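Probable glutamine-binding lipoprotein GlnH (GLNBP) (Mycobacterium tuberculosis, PDB 6H20) binds aspartate, asparagine and glutamate as a solute-binding lipoprotein, probably serving amino-acid transport or sensing and the control of glutamate metabolism. Local coordinates at residues Ser102-Arg106 and Ala167-Thr171; Val5-Met10 and Val184-Val189. All coordinates share one frame; numbering follows the deposited sequence.

Contact 1. Residues Ser102-Arg106 and Ala167-Thr171; sequences SAAER and ARGTT. With ASN (asparagine), chain B.
R106 reaches across to the turn of 167-171 and to the bound asparagine at once. Its NH1 gives a hydrogen bond to OD1 of the ligand side chain (2.8 Å), while NH2 binds the ligand carboxylate oxygen O, 3.0 Å away. The same NH2 makes a long, weak bond to G169 O (3.4 Å). G169 O and ligand O both lie in the guanidinium plane, at its NH2 edge. Ligand O is gripped from the other segment as well, by the backbone N of T171 at 2.9 Å. The CG2 methyl of T170 lies against ligand ND2 and also meets A103 CB.

Behind this first shell, A103 fixes the guanidinium twice over: its CB lies on one face, 3.6 Å above the plane and offset toward the rim, and its O accepts from R106 NE on a lone pair in the carbonyl plane. The bend at chi3 (-70°) turns the arginine chain so that NE faces this carbonyl. A type II turn from A167 to T170 presents G169, at a positive phi of 84°, with its CA 3.9 Å from A104 CA. T170 OG1 donates to A167 O and caps L173 N. A water joins R168 O to A104 N, weakly on the A104 side. Together with T121, S123, R128 and D209, which also hydrogen-bond the asparagine, the first residues of helices 106-111 and 171-176 form part of the amino-acid cleft of a family 3 solute-binding protein.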
loop_
_atom_site.group_PDB
_atom_site.type_symbol
_atom_site.label_atom_id
_atom_site.label_comp_id
_atom_site.label_asym_id
_atom_site.label_seq_id
_atom_site.Cartn_x
_atom_site.Cartn_y
_atom_site.Cartn_z
ATOM N N SER A 102 1.842 10.914 3.527
ATOM C CA SER A 102 1.019 9.988 4.294
ATOM C C SER A 102 -0.004 9.301 3.385
ATOM O O SER A 102 -0.190 9.666 2.216
ATOM C CB SER A 102 0.284 10.713 5.412
ATOM O OG SER A 102 -0.702 11.575 4.873
ATOM N N ALA A 103 -0.665 8.277 3.939
ATOM C CA ALA A 103 -1.704 7.562 3.203
ATOM C C ALA A 103 -2.783 8.513 2.714
ATOM O O ALA A 103 -3.293 8.379 1.591
ATOM C CB ALA A 103 -2.320 6.477 4.096
ATOM N N ALA A 104 -3.130 9.500 3.536
ATOM C CA ALA A 104 -4.181 10.443 3.195
ATOM C C ALA A 104 -3.759 11.436 2.123
ATOM O O ALA A 104 -4.614 12.183 1.642
ATOM C CB ALA A 104 -4.608 11.195 4.461
ATOM N N GLU A 105 -2.477 11.477 1.749
ATOM C CA GLU A 105 -1.970 12.425 0.758
ATOM C C GLU A 105 -1.603 11.790 -0.577
ATOM O O GLU A 105 -1.132 12.500 -1.471
ATOM C CB GLU A 105 -0.736 13.154 1.305
ATOM C CG GLU A 105 -1.006 14.024 2.527
ATOM C CD GLU A 105 0.255 14.450 3.276
ATOM O OE1 GLU A 105 1.288 13.752 3.222
ATOM O OE2 GLU A 105 0.206 15.499 3.955
ATOM N N ARG A 106 -1.775 10.475 -0.734
ATOM C CA ARG A 106 -1.348 9.826 -1.973
ATOM C C ARG A 106 -2.113 10.348 -3.184
ATOM O O ARG A 106 -1.515 10.607 -4.232
ATOM C CB ARG A 106 -1.535 8.313 -1.860
ATOM C CG ARG A 106 -0.609 7.671 -0.852
ATOM C CD ARG A 106 -0.946 6.172 -0.663
ATOM N NE ARG A 106 -2.226 6.012 0.029
ATOM C CZ ARG A 106 -2.679 4.841 0.488
ATOM N NH1 ARG A 106 -1.961 3.735 0.309
ATOM N NH2 ARG A 106 -3.845 4.777 1.125
ATOM N N ALA A 167 -4.989 3.913 10.080
ATOM C CA ALA A 167 -4.437 5.164 9.575
ATOM C C ALA A 167 -5.491 5.916 8.775
ATOM O O ALA A 167 -6.303 5.314 8.064
ATOM C CB ALA A 167 -3.212 4.903 8.698
ATOM N N ARG A 168 -5.480 7.239 8.896
ATOM C CA ARG A 168 -6.423 8.047 8.145
ATOM C C ARG A 168 -6.120 7.937 6.651
ATOM O O ARG A 168 -4.973 7.740 6.239
ATOM C CB ARG A 168 -6.364 9.501 8.629
ATOM C CG ARG A 168 -7.055 9.686 9.979
ATOM C CD ARG A 168 -7.160 11.146 10.406
ATOM N NE ARG A 168 -5.866 11.730 10.756
ATOM C CZ ARG A 168 -5.238 11.545 11.914
ATOM N NH1 ARG A 168 -5.763 10.764 12.853
ATOM N NH2 ARG A 168 -4.066 12.141 12.133
ATOM N N GLY A 169 -7.173 7.999 5.842
ATOM C CA GLY A 169 -6.975 8.002 4.403
ATOM C C GLY A 169 -6.830 6.630 3.795
ATOM O O GLY A 169 -6.343 6.509 2.660
ATOM N N THR A 170 -7.242 5.584 4.500
ATOM C CA THR A 170 -7.006 4.228 4.025
ATOM C C THR A 170 -8.313 3.499 3.762
ATOM O O THR A 170 -9.367 3.824 4.320
ATOM C CB THR A 170 -6.193 3.417 5.045
ATOM O OG1 THR A 170 -6.929 3.308 6.277
ATOM C CG2 THR A 170 -4.829 4.056 5.289
ATOM N N THR A 171 -8.226 2.475 2.909
ATOM C CA THR A 171 -9.361 1.584 2.722
ATOM C C THR A 171 -9.660 0.834 4.003
ATOM O O THR A 171 -10.808 0.432 4.226
ATOM C CB THR A 171 -9.034 0.543 1.647
ATOM O OG1 THR A 171 -7.844 -0.160 2.031
ATOM C CG2 THR A 171 -8.854 1.197 0.245
HETATM N N ASN B . -3.686 -0.620 1.207
HETATM C CA ASN B . -4.543 0.200 2.062
HETATM C C ASN B . -4.935 1.464 1.319
HETATM O O ASN B . -5.466 2.411 1.927
HETATM C CB ASN B . -3.836 0.540 3.376
HETATM C CG ASN B . -2.660 1.465 3.185
HETATM O OD1 ASN B . -2.141 1.637 2.087
HETATM N ND2 ASN B . -2.254 2.098 4.261
HETATM O OXT ASN B . -4.709 1.528 0.091
HETATM O O HOH W 1 -2.725 9.094 6.812
#

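Contact 2. Residues Val5-Met10 and Val184-Val189; sequences VGMEIM and VIVSVV
M10 lays its thioether obliquely across I185 beside a short antiparallel beta pairing, in which strand 8-9 adds an edge to strand 184-188 of the periplasmic-binding-protein fold. The extended chi2 of M10 (180°) carries SD to 3.7 Å from I185 CG2, and the turn at chi3 (16°) then swings CE against CG2 and CB of the same isoleucine. L173 of helix 171-176 touches both residues, so the methionine and isoleucine share a helix-covered patch. M10 CG and SD also pass close to S187 OG and CB respectively.

E8 and S187, the hydrogen-bonded pair, lie on one face of the sheet. E8 CB is beside S187 OG, whose main polar partner is R168 NH1; the E8 carboxylate lies at a long, weak ion-pair distance from the same NH1. On the other face are I9 and V186, a non-hydrogen-bonded pair. I9 CG2 meets V184 CG1 at 4.0 Å, again at a slant, and its CG1 is loosely placed by V186 CG2. M7 leans across V186 on this side: CG anti to the backbone N (chi1 -180°) brings it within 3.6 Å of V186 CG1, and A197 of helix 191-199 also meets the M7 side chain.

The backbones are joined by E8 N to S187 O (2.9 Å), the return bond S187 N to E8 O, and M10 N to I185 O. Beyond them a water bridges each end: one joins V5 O to V189 N, and the other accepts from I185 N at 3.1 Å and donates to M10 O at 2.7 Å.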
loop_
_atom_site.group_PDB
_atom_site.type_symbol
_atom_site.label_atom_id
_atom_site.label_comp_id
_atom_site.label_asym_id
_atom_site.label_seq_id
_atom_site.Cartn_x
_atom_site.Cartn_y
_atom_site.Cartn_z
ATOM N N VAL A 5 2.204 11.578 17.441
ATOM C CA VAL A 5 1.394 12.762 17.192
ATOM C C VAL A 5 0.329 12.442 16.151
ATOM O O VAL A 5 0.589 11.750 15.155
ATOM C CB VAL A 5 2.291 13.937 16.763
ATOM C CG1 VAL A 5 1.453 15.116 16.286
ATOM C CG2 VAL A 5 3.197 14.350 17.918
ATOM N N GLY A 6 -0.887 12.921 16.392
ATOM C CA GLY A 6 -1.969 12.791 15.440
ATOM C C GLY A 6 -3.011 11.743 15.766
ATOM O O GLY A 6 -3.812 11.407 14.892
ATOM N N MET A 7 -3.042 11.235 16.991
ATOM C CA MET A 7 -3.996 10.197 17.363
ATOM C C MET A 7 -5.352 10.816 17.682
ATOM O O MET A 7 -5.449 11.759 18.478
ATOM C CB MET A 7 -3.459 9.449 18.583
ATOM C CG MET A 7 -4.326 8.322 19.114
ATOM S SD MET A 7 -3.474 7.517 20.499
ATOM C CE MET A 7 -1.954 7.073 19.667
ATOM N N GLU A 8 -6.405 10.286 17.068
ATOM C CA GLU A 8 -7.745 10.832 17.219
ATOM C C GLU A 8 -8.723 9.700 17.480
ATOM O O GLU A 8 -8.790 8.745 16.701
ATOM C CB GLU A 8 -8.175 11.566 15.940
ATOM C CG GLU A 8 -7.214 12.651 15.507
ATOM C CD GLU A 8 -7.490 13.163 14.107
ATOM O OE1 GLU A 8 -8.584 12.901 13.572
ATOM O OE2 GLU A 8 -6.595 13.819 13.543
ATOM N N ILE A 9 -9.492 9.812 18.556
ATOM C CA ILE A 9 -10.656 8.950 18.736
ATOM C C ILE A 9 -11.806 9.520 17.909
ATOM O O ILE A 9 -12.287 10.630 18.167
ATOM C CB ILE A 9 -11.025 8.825 20.223
ATOM C CG1 ILE A 9 -9.821 8.349 21.044
ATOM C CG2 ILE A 9 -12.220 7.892 20.395
ATOM C CD1 ILE A 9 -9.967 8.560 22.555
ATOM N N MET A 10 -12.238 8.773 16.890
ATOM C CA MET A 10 -13.216 9.292 15.950
ATOM C C MET A 10 -14.611 9.342 16.585
ATOM O O MET A 10 -14.903 8.580 17.511
ATOM C CB MET A 10 -13.231 8.411 14.702
ATOM C CG MET A 10 -11.999 8.613 13.832
ATOM S SD MET A 10 -11.967 7.602 12.330
ATOM C CE MET A 10 -13.664 7.074 12.209
ATOM N N VAL A 184 -14.605 1.162 18.845
ATOM C CA VAL A 184 -14.088 2.505 19.084
ATOM C C VAL A 184 -12.944 2.705 18.100
ATOM O O VAL A 184 -11.941 1.986 18.151
ATOM C CB VAL A 184 -13.596 2.647 20.530
ATOM C CG1 VAL A 184 -12.874 3.973 20.706
ATOM C CG2 VAL A 184 -14.758 2.510 21.502
ATOM N N ILE A 185 -13.089 3.650 17.181
ATOM C CA ILE A 185 -12.121 3.792 16.099
ATOM C C ILE A 185 -11.118 4.873 16.464
ATOM O O ILE A 185 -11.498 6.029 16.700
ATOM C CB ILE A 185 -12.798 4.080 14.754
ATOM C CG1 ILE A 185 -13.824 2.976 14.429
ATOM C CG2 ILE A 185 -11.736 4.177 13.652
ATOM C CD1 ILE A 185 -14.603 3.216 13.124
ATOM N N VAL A 186 -9.848 4.490 16.522
ATOM C CA VAL A 186 -8.738 5.385 16.821
ATOM C C VAL A 186 -7.937 5.535 15.538
ATOM O O VAL A 186 -7.458 4.539 14.980
ATOM C CB VAL A 186 -7.864 4.816 17.950
ATOM C CG1 VAL A 186 -6.678 5.743 18.228
ATOM C CG2 VAL A 186 -8.696 4.587 19.206
ATOM N N SER A 187 -7.810 6.760 15.040
ATOM C CA SER A 187 -7.100 6.969 13.788
ATOM C C SER A 187 -5.775 7.686 14.030
ATOM O O SER A 187 -5.630 8.449 14.991
ATOM C CB SER A 187 -7.962 7.687 12.742
ATOM O OG SER A 187 -8.144 9.068 13.032
ATOM N N VAL A 188 -4.808 7.411 13.157
ATOM C CA VAL A 188 -3.444 7.928 13.261
ATOM C C VAL A 188 -2.949 8.317 11.872
ATOM O O VAL A 188 -3.609 8.076 10.861
ATOM C CB VAL A 188 -2.482 6.906 13.900
ATOM C CG1 VAL A 188 -2.886 6.620 15.355
ATOM C CG2 VAL A 188 -2.444 5.637 13.058
ATOM N N VAL A 189 -1.750 8.904 11.823
ATOM C CA VAL A 189 -1.164 9.288 10.539
ATOM C C VAL A 189 -0.667 8.067 9.773
ATOM O O VAL A 189 -0.919 7.928 8.569
ATOM C CB VAL A 189 -0.036 10.316 10.737
ATOM C CG1 VAL A 189 0.636 10.614 9.394
ATOM C CG2 VAL A 189 -0.584 11.580 11.349
HETATM O O HOH W 2 -0.732 9.679 14.486
HETATM O O HOH W 3 -15.064 5.882 17.866
#

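The centre of contact 1 lies about 10 Å from the centre of the chain, lining the ligand cleft; that of contact 2 is about 19 Å from the same point, at a sheet edge whose N-terminal strand is exposed. The chemistry follows: arginine and backbone polar groups directed at the carboxylate and amide oxygens of the ligand in the first, regular main-chain bonds with aliphatic and thioether packing in the second. Strands 163-167 and 184-188 run parallel, and the turn of contact 1 continues from the former. R168 ties the two together, its N bonded to V188 O and its guanidinium reaching G6 O, while its backbone O faces 102-106.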